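Local coordinates for protein agmatine ureohydrolase (Thermoplasma volcanium GSS1, PDB 3PZL) that binds two manganese ions per subunit and probably hydrolyses agmatine to putrescine and urea, at residues S70-Y75 / L289-I294; T177-R182 / F203-N208; R166-L171 / R195-I200. All coordinates share one frame; numbering follows the deposited sequence.

Interaction 1 (S70-Y75 / L289-I294); sequences SYEYSY and LLQVFI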
loop_
_atom_site.group_PDB
_atom_site.type_symbol
_atom_site.label_atom_id
_atom_site.label_comp_id
_atom_site.label_asym_id
_atom_site.label_seq_id
_atom_site.Cartn_x
_atom_site.Cartn_y
_atom_site.Cartn_z
ATOM N N SER B 70 23.940 -8.918 -15.707
ATOM C CA SER B 70 25.326 -8.699 -15.324
ATOM C C SER B 70 26.099 -7.963 -16.433
ATOM O O SER B 70 27.210 -7.440 -16.224
ATOM C CB SER B 70 26.016 -10.008 -14.987
ATOM O OG SER B 70 25.206 -10.795 -14.140
ATOM N N TYR B 71 25.511 -7.910 -17.623
ATOM C CA TYR B 71 26.170 -7.278 -18.740
ATOM C C TYR B 71 25.400 -6.041 -19.130
ATOM O O TYR B 71 24.169 -6.091 -19.295
ATOM C CB TYR B 71 26.224 -8.245 -19.913
ATOM C CG TYR B 71 26.767 -7.656 -21.184
ATOM C CD1 TYR B 71 25.911 -7.088 -22.133
ATOM C CD2 TYR B 71 28.131 -7.680 -21.447
ATOM C CE1 TYR B 71 26.409 -6.549 -23.312
ATOM C CE2 TYR B 71 28.644 -7.147 -22.614
ATOM C CZ TYR B 71 27.781 -6.577 -23.553
ATOM O OH TYR B 71 28.287 -6.052 -24.728
ATOM N N GLU B 72 26.113 -4.929 -19.284
ATOM C CA GLU B 72 25.471 -3.676 -19.605
ATOM C C GLU B 72 25.564 -3.380 -21.097
ATOM O O GLU B 72 26.633 -3.117 -21.645
ATOM C CB GLU B 72 26.022 -2.517 -18.774
ATOM C CG GLU B 72 25.588 -1.164 -19.328
ATOM C CD GLU B 72 24.269 -0.691 -18.803
ATOM O OE1 GLU B 72 23.912 -1.076 -17.680
ATOM O OE2 GLU B 72 23.581 0.059 -19.484
ATOM N N TYR B 73 24.409 -3.402 -21.740
ATOM C CA TYR B 73 24.303 -3.373 -23.195
ATOM C C TYR B 73 24.903 -2.107 -23.814
ATOM O O TYR B 73 25.646 -2.162 -24.784
ATOM C CB TYR B 73 22.824 -3.521 -23.560
ATOM C CG TYR B 73 22.522 -3.503 -25.019
ATOM C CD1 TYR B 73 21.613 -2.583 -25.552
ATOM C CD2 TYR B 73 23.126 -4.429 -25.878
ATOM C CE1 TYR B 73 21.330 -2.583 -26.920
ATOM C CE2 TYR B 73 22.856 -4.425 -27.244
ATOM C CZ TYR B 73 21.971 -3.506 -27.753
ATOM O OH TYR B 73 21.732 -3.528 -29.105
ATOM N N SER B 74 24.590 -0.967 -23.228
ATOM C CA SER B 74 24.965 0.298 -23.784
ATOM C C SER B 74 26.447 0.605 -23.620
ATOM O O SER B 74 26.946 1.577 -24.155
ATOM C CB SER B 74 24.145 1.385 -23.124
ATOM O OG SER B 74 22.777 1.118 -23.309
ATOM N N TYR B 75 27.160 -0.197 -22.859
ATOM C CA TYR B 75 28.579 0.051 -22.674
ATOM C C TYR B 75 29.452 -1.124 -23.099
ATOM O O TYR B 75 30.647 -0.985 -23.271
ATOM C CB TYR B 75 28.832 0.457 -21.244
ATOM C CG TYR B 75 28.062 1.697 -20.849
ATOM C CD1 TYR B 75 28.475 2.964 -21.260
ATOM C CD2 TYR B 75 26.930 1.605 -20.062
ATOM C CE1 TYR B 75 27.769 4.106 -20.902
ATOM C CE2 TYR B 75 26.217 2.721 -19.687
ATOM C CZ TYR B 75 26.641 3.974 -20.105
ATOM O OH TYR B 75 25.908 5.089 -19.726
ATOM N N LEU B 289 21.740 3.221 -11.975
ATOM C CA LEU B 289 22.730 4.299 -11.878
ATOM C C LEU B 289 24.096 3.822 -11.388
ATOM O O LEU B 289 25.125 4.372 -11.768
ATOM C CB LEU B 289 22.211 5.403 -10.965
ATOM C CG LEU B 289 21.155 6.320 -11.588
ATOM C CD1 LEU B 289 20.666 7.278 -10.515
ATOM C CD2 LEU B 289 21.675 7.073 -12.834
ATOM N N LEU B 290 24.113 2.789 -10.554
ATOM C CA LEU B 290 25.383 2.246 -10.068
ATOM C C LEU B 290 26.035 1.384 -11.142
ATOM O O LEU B 290 27.248 1.316 -11.223
ATOM C CB LEU B 290 25.159 1.445 -8.774
ATOM C CG LEU B 290 26.098 0.292 -8.473
ATOM C CD1 LEU B 290 27.396 0.880 -8.025
ATOM C CD2 LEU B 290 25.482 -0.563 -7.404
ATOM N N GLN B 291 25.226 0.718 -11.956
ATOM C CA GLN B 291 25.763 -0.054 -13.051
ATOM C C GLN B 291 26.385 0.904 -14.029
ATOM O O GLN B 291 27.504 0.691 -14.501
ATOM C CB GLN B 291 24.670 -0.848 -13.759
ATOM C CG GLN B 291 24.274 -2.124 -13.057
ATOM C CD GLN B 291 23.649 -3.125 -14.004
ATOM O OE1 GLN B 291 22.876 -2.770 -14.917
ATOM N NE2 GLN B 291 23.984 -4.391 -13.798
ATOM N N VAL B 292 25.654 1.978 -14.314
ATOM C CA VAL B 292 26.083 2.972 -15.277
ATOM C C VAL B 292 27.437 3.600 -14.909
ATOM O O VAL B 292 28.281 3.826 -15.773
ATOM C CB VAL B 292 24.991 4.048 -15.471
ATOM C CG1 VAL B 292 25.561 5.347 -16.035
ATOM C CG2 VAL B 292 23.932 3.524 -16.366
ATOM N N PHE B 293 27.647 3.891 -13.639
ATOM C CA PHE B 293 28.915 4.445 -13.234
ATOM C C PHE B 293 30.064 3.485 -13.504
ATOM O O PHE B 293 31.045 3.856 -14.161
ATOM C CB PHE B 293 28.882 4.799 -11.772
ATOM C CG PHE B 293 30.201 5.172 -11.224
ATOM C CD1 PHE B 293 30.630 6.480 -11.258
ATOM C CD2 PHE B 293 31.023 4.225 -10.670
ATOM C CE1 PHE B 293 31.851 6.834 -10.721
ATOM C CE2 PHE B 293 32.256 4.578 -10.148
ATOM C CZ PHE B 293 32.662 5.880 -10.161
ATOM N N ILE B 294 29.950 2.256 -13.010
ATOM C CA ILE B 294 31.010 1.278 -13.178
ATOM C C ILE B 294 31.232 0.985 -14.664
ATOM O O ILE B 294 32.359 1.082 -15.147
ATOM C CB ILE B 294 30.733 -0.036 -12.350
ATOM C CG1 ILE B 294 30.764 0.250 -10.852
ATOM C CG2 ILE B 294 31.716 -1.114 -12.661
ATOM C CD1 ILE B 294 30.314 -0.896 -10.038
#
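Where E72 and Q291 meet, their OE1 atoms both grip the ammonium of K288, three residues before Q291 in helix 281-303. NZ of K288 makes a salt bridge with the glutamate and a hydrogen bond with the amide. E72 OE1 and Q291 OE1 themselves lie 3.4 Å apart, two acceptors in contact that do not hydrogen-bond; the shared ammonium probably offsets the closeness of two oxygens in a buried place. The carboxylate and amide planes stand nearly upright to each other, 80° apart. Q291 NE2, at the other end of the amide, gives hydrogen bonds to E69 O and Y65 OH, so both ends of this group are held and its rotation is fixed. E72 reaches the site by a bend: CG is anti to the backbone N, and chi2 of 87° then folds the carboxylate over. The contact illustrates how the arginase fold extends beyond its parallel sheet: the short ribbon of strands 71-72 and 77-78 leans on the C-terminal helix 281-303, whose other residues L290 and F293 pack on strand 116-121. Residues 72-75 form a type I turn, closed by Y75 N to E72 O at 3.2 Å. From it the Y75 ring slants across V292. Its OH meets CG1 at 3.7 Å, and CE2 lies 4.1 Å from CG2, while E72 CG sits in plane at the ring edge.

Interaction 2 (T177-R182 / F203-N208); sequences TSIGIR and FDVKKN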
loop_
_atom_site.group_PDB
_atom_site.type_symbol
_atom_site.label_atom_id
_atom_site.label_comp_id
_atom_site.label_asym_id
_atom_site.label_seq_id
_atom_site.Cartn_x
_atom_site.Cartn_y
_atom_site.Cartn_z
ATOM N N THR B 177 30.122 22.039 -7.388
ATOM C CA THR B 177 28.988 22.299 -8.251
ATOM C C THR B 177 27.827 21.434 -7.787
ATOM O O THR B 177 28.021 20.285 -7.403
ATOM C CB THR B 177 29.311 21.805 -9.641
ATOM O OG1 THR B 177 30.687 22.098 -9.922
ATOM C CG2 THR B 177 28.378 22.411 -10.691
ATOM N N SER B 178 26.608 21.950 -7.860
ATOM C CA SER B 178 25.426 21.150 -7.513
ATOM C C SER B 178 24.302 21.380 -8.514
ATOM O O SER B 178 23.872 22.506 -8.709
ATOM C CB SER B 178 24.963 21.489 -6.107
ATOM O OG SER B 178 24.034 20.541 -5.641
ATOM N N ILE B 179 23.846 20.317 -9.159
ATOM C CA ILE B 179 22.927 20.426 -10.281
ATOM C C ILE B 179 21.525 19.901 -10.014
ATOM O O ILE B 179 21.338 18.833 -9.393
ATOM C CB ILE B 179 23.473 19.670 -11.498
ATOM C CG1 ILE B 179 24.833 20.228 -11.895
ATOM C CG2 ILE B 179 22.507 19.783 -12.677
ATOM C CD1 ILE B 179 25.363 19.631 -13.177
ATOM N N GLY B 180 20.535 20.636 -10.518
ATOM C CA GLY B 180 19.125 20.223 -10.413
ATOM C C GLY B 180 18.342 21.045 -9.407
ATOM O O GLY B 180 17.126 20.920 -9.296
ATOM N N ILE B 181 19.043 21.912 -8.682
ATOM C CA ILE B 181 18.437 22.606 -7.541
ATOM C C ILE B 181 17.209 23.474 -7.921
ATOM O O ILE B 181 17.177 24.076 -8.975
ATOM C CB ILE B 181 19.504 23.386 -6.671
ATOM C CG1 ILE B 181 19.836 24.714 -7.291
ATOM C CG2 ILE B 181 20.785 22.552 -6.401
ATOM C CD1 ILE B 181 18.893 25.747 -6.823
ATOM N N ARG B 182 16.196 23.462 -7.053
ATOM C CA ARG B 182 14.899 24.113 -7.297
ATOM C C ARG B 182 14.186 24.457 -6.008
ATOM O O ARG B 182 13.023 24.850 -6.027
ATOM C CB ARG B 182 13.977 23.236 -8.152
ATOM C CG ARG B 182 13.647 21.855 -7.605
ATOM C CD ARG B 182 13.164 20.970 -8.764
ATOM N NE ARG B 182 12.971 19.550 -8.439
ATOM C CZ ARG B 182 13.952 18.641 -8.363
ATOM N NH1 ARG B 182 15.214 19.003 -8.590
ATOM N NH2 ARG B 182 13.679 17.363 -8.053
ATOM N N PHE B 203 15.730 24.010 -13.895
ATOM C CA PHE B 203 15.203 24.841 -14.992
ATOM C C PHE B 203 16.265 25.228 -16.009
ATOM O O PHE B 203 16.003 25.174 -17.218
ATOM C CB PHE B 203 14.532 26.087 -14.441
ATOM C CG PHE B 203 13.561 25.804 -13.327
ATOM C CD1 PHE B 203 12.355 25.148 -13.581
ATOM C CD2 PHE B 203 13.850 26.180 -12.012
ATOM C CE1 PHE B 203 11.460 24.887 -12.562
ATOM C CE2 PHE B 203 12.931 25.911 -10.986
ATOM C CZ PHE B 203 11.747 25.269 -11.280
ATOM N N ASP B 204 17.457 25.596 -15.517
ATOM C CA ASP B 204 18.655 25.736 -16.371
ATOM C C ASP B 204 18.829 24.522 -17.286
ATOM O O ASP B 204 18.916 24.669 -18.518
ATOM C CB ASP B 204 19.928 25.926 -15.536
ATOM C CG ASP B 204 20.008 27.299 -14.899
ATOM O OD1 ASP B 204 19.344 28.254 -15.409
ATOM O OD2 ASP B 204 20.734 27.423 -13.873
ATOM N N VAL B 205 18.879 23.336 -16.684
ATOM C CA VAL B 205 19.070 22.112 -17.432
ATOM C C VAL B 205 17.977 21.926 -18.482
ATOM O O VAL B 205 18.263 21.654 -19.641
ATOM C CB VAL B 205 19.097 20.881 -16.503
ATOM C CG1 VAL B 205 19.308 19.627 -17.298
ATOM C CG2 VAL B 205 20.172 21.029 -15.480
ATOM N N LYS B 206 16.729 22.071 -18.067
ATOM C CA LYS B 206 15.598 21.794 -18.935
ATOM C C LYS B 206 15.629 22.783 -20.112
ATOM O O LYS B 206 15.193 22.452 -21.212
ATOM C CB LYS B 206 14.283 21.828 -18.101
ATOM C CG LYS B 206 12.939 21.632 -18.844
ATOM C CD LYS B 206 12.856 20.322 -19.624
ATOM C CE LYS B 206 11.806 20.410 -20.767
ATOM N NZ LYS B 206 12.371 19.842 -22.110
ATOM N N LYS B 207 16.192 23.975 -19.878
ATOM C CA LYS B 207 16.405 24.968 -20.936
ATOM C C LYS B 207 17.663 24.796 -21.851
ATOM O O LYS B 207 17.562 24.928 -23.078
ATOM C CB LYS B 207 16.433 26.348 -20.309
ATOM C CG LYS B 207 16.742 27.477 -21.279
ATOM C CD LYS B 207 16.712 28.821 -20.551
ATOM C CE LYS B 207 16.717 29.953 -21.530
ATOM N NZ LYS B 207 16.514 31.176 -20.731
ATOM N N ASN B 208 18.829 24.511 -21.260
ATOM C CA ASN B 208 20.081 24.489 -22.006
ATOM C C ASN B 208 20.629 23.102 -22.257
ATOM O O ASN B 208 21.710 22.941 -22.813
ATOM C CB ASN B 208 21.127 25.321 -21.282
ATOM C CG ASN B 208 20.730 26.789 -21.164
ATOM O OD1 ASN B 208 20.084 27.353 -22.045
ATOM N ND2 ASN B 208 21.114 27.406 -20.067
#
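I179 and V205 meet at about a right angle, a branched strand residue laid across a branched helix residue. Their touching groups are the two CG2 methyls, 3.9 Å apart. On I179 this methyl is the branch anti to the backbone N, whereas on V205 it is the one anti to the carbonyl carbon. The second pair is oriented quite differently: R182 offers its CB, not its charged end, to CE2 of F203 at 4.0 Å, approaching the ring obliquely. With chi1 at 58°, CG of R182 is tucked between the backbone N and the carbonyl carbon, and the chain then runs extended away from the phenyl group. A chi4 of -80° turns the guanidinium so that NH1 points to G180 O, 2.8 Å away at the end of strand 176-180. That bond is bent, 134° at the hydrogen; the oxygen lies in the guanidinium plane, while the donor is tilted from the carbonyl plane. NE also bonds E245 O. Backbone carbonyls thus hold the side chain of R182, which lies about 6 Å from that of D231, a manganese ligand. In the α/β fold of the arginase family, helix 202-220 leaves edge strand 198-201 and passes over the neighbouring strand 176-180 on its way to strand 223-229. I210 of that helix and L257 of helix 251-261 also touch I179, so the methyl pair sits where the sheet meets helices 202-220 and 251-261.

Interaction 3 (R166-L171 / R195-I200); sequences RALDLL and RKVSFI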
loop_
_atom_site.group_PDB
_atom_site.type_symbol
_atom_site.label_atom_id
_atom_site.label_comp_id
_atom_site.label_asym_id
_atom_site.label_seq_id
_atom_site.Cartn_x
_atom_site.Cartn_y
_atom_site.Cartn_z
ATOM N N ARG B 166 28.990 22.492 4.775
ATOM C CA ARG B 166 30.128 21.783 5.342
ATOM C C ARG B 166 31.143 21.393 4.262
ATOM O O ARG B 166 32.336 21.233 4.557
ATOM C CB ARG B 166 29.641 20.561 6.130
ATOM C CG ARG B 166 29.962 20.542 7.637
ATOM C CD ARG B 166 29.956 21.904 8.324
ATOM N NE ARG B 166 28.598 22.309 8.647
ATOM C CZ ARG B 166 28.121 23.540 8.480
ATOM N NH1 ARG B 166 28.891 24.505 7.973
ATOM N NH2 ARG B 166 26.862 23.795 8.805
ATOM N N ALA B 167 30.679 21.275 3.017
ATOM C CA ALA B 167 31.566 20.959 1.898
ATOM C C ALA B 167 32.438 22.156 1.510
ATOM O O ALA B 167 33.639 22.015 1.312
ATOM C CB ALA B 167 30.775 20.452 0.711
ATOM N N LEU B 168 31.819 23.330 1.430
ATOM C CA LEU B 168 32.521 24.576 1.179
ATOM C C LEU B 168 33.562 24.860 2.270
ATOM O O LEU B 168 34.681 25.284 1.965
ATOM C CB LEU B 168 31.520 25.736 1.054
ATOM C CG LEU B 168 32.012 27.098 0.551
ATOM C CD1 LEU B 168 32.829 26.943 -0.711
ATOM C CD2 LEU B 168 30.854 28.032 0.298
ATOM N N ASP B 169 33.201 24.612 3.529
ATOM C CA ASP B 169 34.129 24.793 4.639
ATOM C C ASP B 169 35.396 23.985 4.402
ATOM O O ASP B 169 36.488 24.413 4.781
ATOM C CB ASP B 169 33.500 24.376 5.984
ATOM C CG ASP B 169 32.486 25.396 6.529
ATOM O OD1 ASP B 169 32.320 26.508 5.964
ATOM O OD2 ASP B 169 31.838 25.067 7.541
ATOM N N LEU B 170 35.243 22.820 3.767
ATOM C CA LEU B 170 36.379 21.916 3.545
ATOM C C LEU B 170 37.176 22.223 2.288
ATOM O O LEU B 170 38.403 22.117 2.298
ATOM C CB LEU B 170 35.930 20.459 3.541
ATOM C CG LEU B 170 35.626 19.893 4.928
ATOM C CD1 LEU B 170 34.635 18.734 4.882
ATOM C CD2 LEU B 170 36.914 19.490 5.615
ATOM N N LEU B 171 36.493 22.618 1.217
ATOM C CA LEU B 171 37.147 22.749 -0.087
ATOM C C LEU B 171 37.458 24.173 -0.471
ATOM O O LEU B 171 38.468 24.434 -1.107
ATOM C CB LEU B 171 36.306 22.099 -1.179
ATOM C CG LEU B 171 36.066 20.625 -0.875
ATOM C CD1 LEU B 171 35.004 20.048 -1.787
ATOM C CD2 LEU B 171 37.379 19.817 -0.909
ATOM N N ARG B 195 27.227 32.364 -3.422
ATOM C CA ARG B 195 27.790 32.460 -4.768
ATOM C C ARG B 195 29.148 31.754 -4.919
ATOM O O ARG B 195 29.627 31.578 -6.042
ATOM C CB ARG B 195 27.868 33.917 -5.225
ATOM C CG ARG B 195 27.751 34.109 -6.740
ATOM C CD ARG B 195 28.494 35.397 -7.233
ATOM N NE ARG B 195 28.578 35.504 -8.705
ATOM C CZ ARG B 195 27.681 36.132 -9.474
ATOM N NH1 ARG B 195 26.611 36.711 -8.930
ATOM N NH2 ARG B 195 27.841 36.178 -10.795
ATOM N N LYS B 196 29.747 31.327 -3.803
ATOM C CA LYS B 196 31.024 30.596 -3.837
ATOM C C LYS B 196 30.875 29.130 -4.256
ATOM O O LYS B 196 31.856 28.379 -4.339
ATOM C CB LYS B 196 31.780 30.711 -2.510
ATOM C CG LYS B 196 32.364 32.100 -2.255
ATOM C CD LYS B 196 32.872 32.219 -0.823
ATOM C CE LYS B 196 33.321 33.649 -0.527
ATOM N NZ LYS B 196 33.668 33.778 0.937
ATOM N N VAL B 197 29.641 28.734 -4.529
ATOM C CA VAL B 197 29.350 27.412 -5.064
ATOM C C VAL B 197 28.578 27.606 -6.340
ATOM O O VAL B 197 27.784 28.550 -6.472
ATOM C CB VAL B 197 28.516 26.502 -4.077
ATOM C CG1 VAL B 197 27.904 25.327 -4.803
ATOM C CG2 VAL B 197 29.376 26.016 -2.879
ATOM N N SER B 198 28.818 26.704 -7.280
ATOM C CA SER B 198 28.081 26.697 -8.528
ATOM C C SER B 198 26.764 25.930 -8.360
ATOM O O SER B 198 26.767 24.727 -8.092
ATOM C CB SER B 198 28.951 26.080 -9.625
ATOM O OG SER B 198 28.670 26.660 -10.882
ATOM N N PHE B 199 25.642 26.634 -8.483
ATOM C CA PHE B 199 24.339 25.986 -8.366
ATOM C C PHE B 199 23.656 26.052 -9.714
ATOM O O PHE B 199 23.493 27.125 -10.283
ATOM C CB PHE B 199 23.451 26.665 -7.307
ATOM C CG PHE B 199 23.868 26.405 -5.882
ATOM C CD1 PHE B 199 24.405 27.425 -5.098
ATOM C CD2 PHE B 199 23.697 25.141 -5.301
ATOM C CE1 PHE B 199 24.778 27.179 -3.771
ATOM C CE2 PHE B 199 24.079 24.895 -3.973
ATOM C CZ PHE B 199 24.609 25.910 -3.210
ATOM N N ILE B 200 23.249 24.905 -10.229
ATOM C CA ILE B 200 22.562 24.884 -11.490
ATOM C C ILE B 200 21.158 24.348 -11.291
ATOM O O ILE B 200 20.946 23.201 -10.826
ATOM C CB ILE B 200 23.366 24.105 -12.514
ATOM C CG1 ILE B 200 24.667 24.845 -12.762
ATOM C CG2 ILE B 200 22.616 23.977 -13.833
ATOM C CD1 ILE B 200 25.800 23.936 -13.065
#
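L168 meets V197 and K196 where helix 163-171 leans on the run into edge strand 198-201. This helix is the crossover of a β-α-β unit joining the parallel strands 138-143 and 176-180, and here it reaches one strand further, to the approach of the next neighbour in the sheet. The apolar part of the contact rests on a single leucine. Its CD2 touches V197 CG2 at 4.0 Å and lies equally near K196 CB, with CD1 also close to the valine methyl. L168 and V197 lie alongside one another, running opposite ways, whereas the lysine chain lies across the leucine at about a right angle. CG of L168 is anti to its own N (chi1 -170°), which carries both methyls toward residues 196 and 197, just ahead of the strand. I176 of strand 176-180 packs against V197 as well as A167, filling in beside the same junction.

The polar interactions stay on their own sides. K196 contributes its first carbons to the contact, but its extended chain runs off to a salt bridge with D193. Along the helix, R166 NH1 reaches D169 OD2 at 3.0 Å, a salt bridge between residues three apart, about one helical turn. The oxygen lies close to the guanidinium plane, but the donor comes from above the carboxylate plane. R166 NE bonds K157 O besides, which holds the arginine at a second point. Within segment 195-200 the packing continues by an aliphatic-aromatic contact: V197 CG1 sits 3.7 Å above one face of the F199 ring, offset toward its rim.

In the fold
Interactions 2 and 3 share one corner of the sheet, their centres 16 Å apart, and are joined by adjacent strands: S178 N lies 2.8 Å from S198 O in a probable hydrogen bond. Helix 163-171 leads into strand 176-180 and strand 198-201 into helix 202-220, so their segments alternate along the chain. Interaction 1 lies on the opposite side of the chain's centre from interaction 3, the two centres about 30 Å apart. The side chain of R182 in interaction 2 comes about 8 Å from a manganese ion, against about 12 Å for V197 in interaction 3. Interaction 1 also meets interaction 2 across a subunit boundary, Y73 and S74 packing on I181 and F203 of a neighbouring subunit.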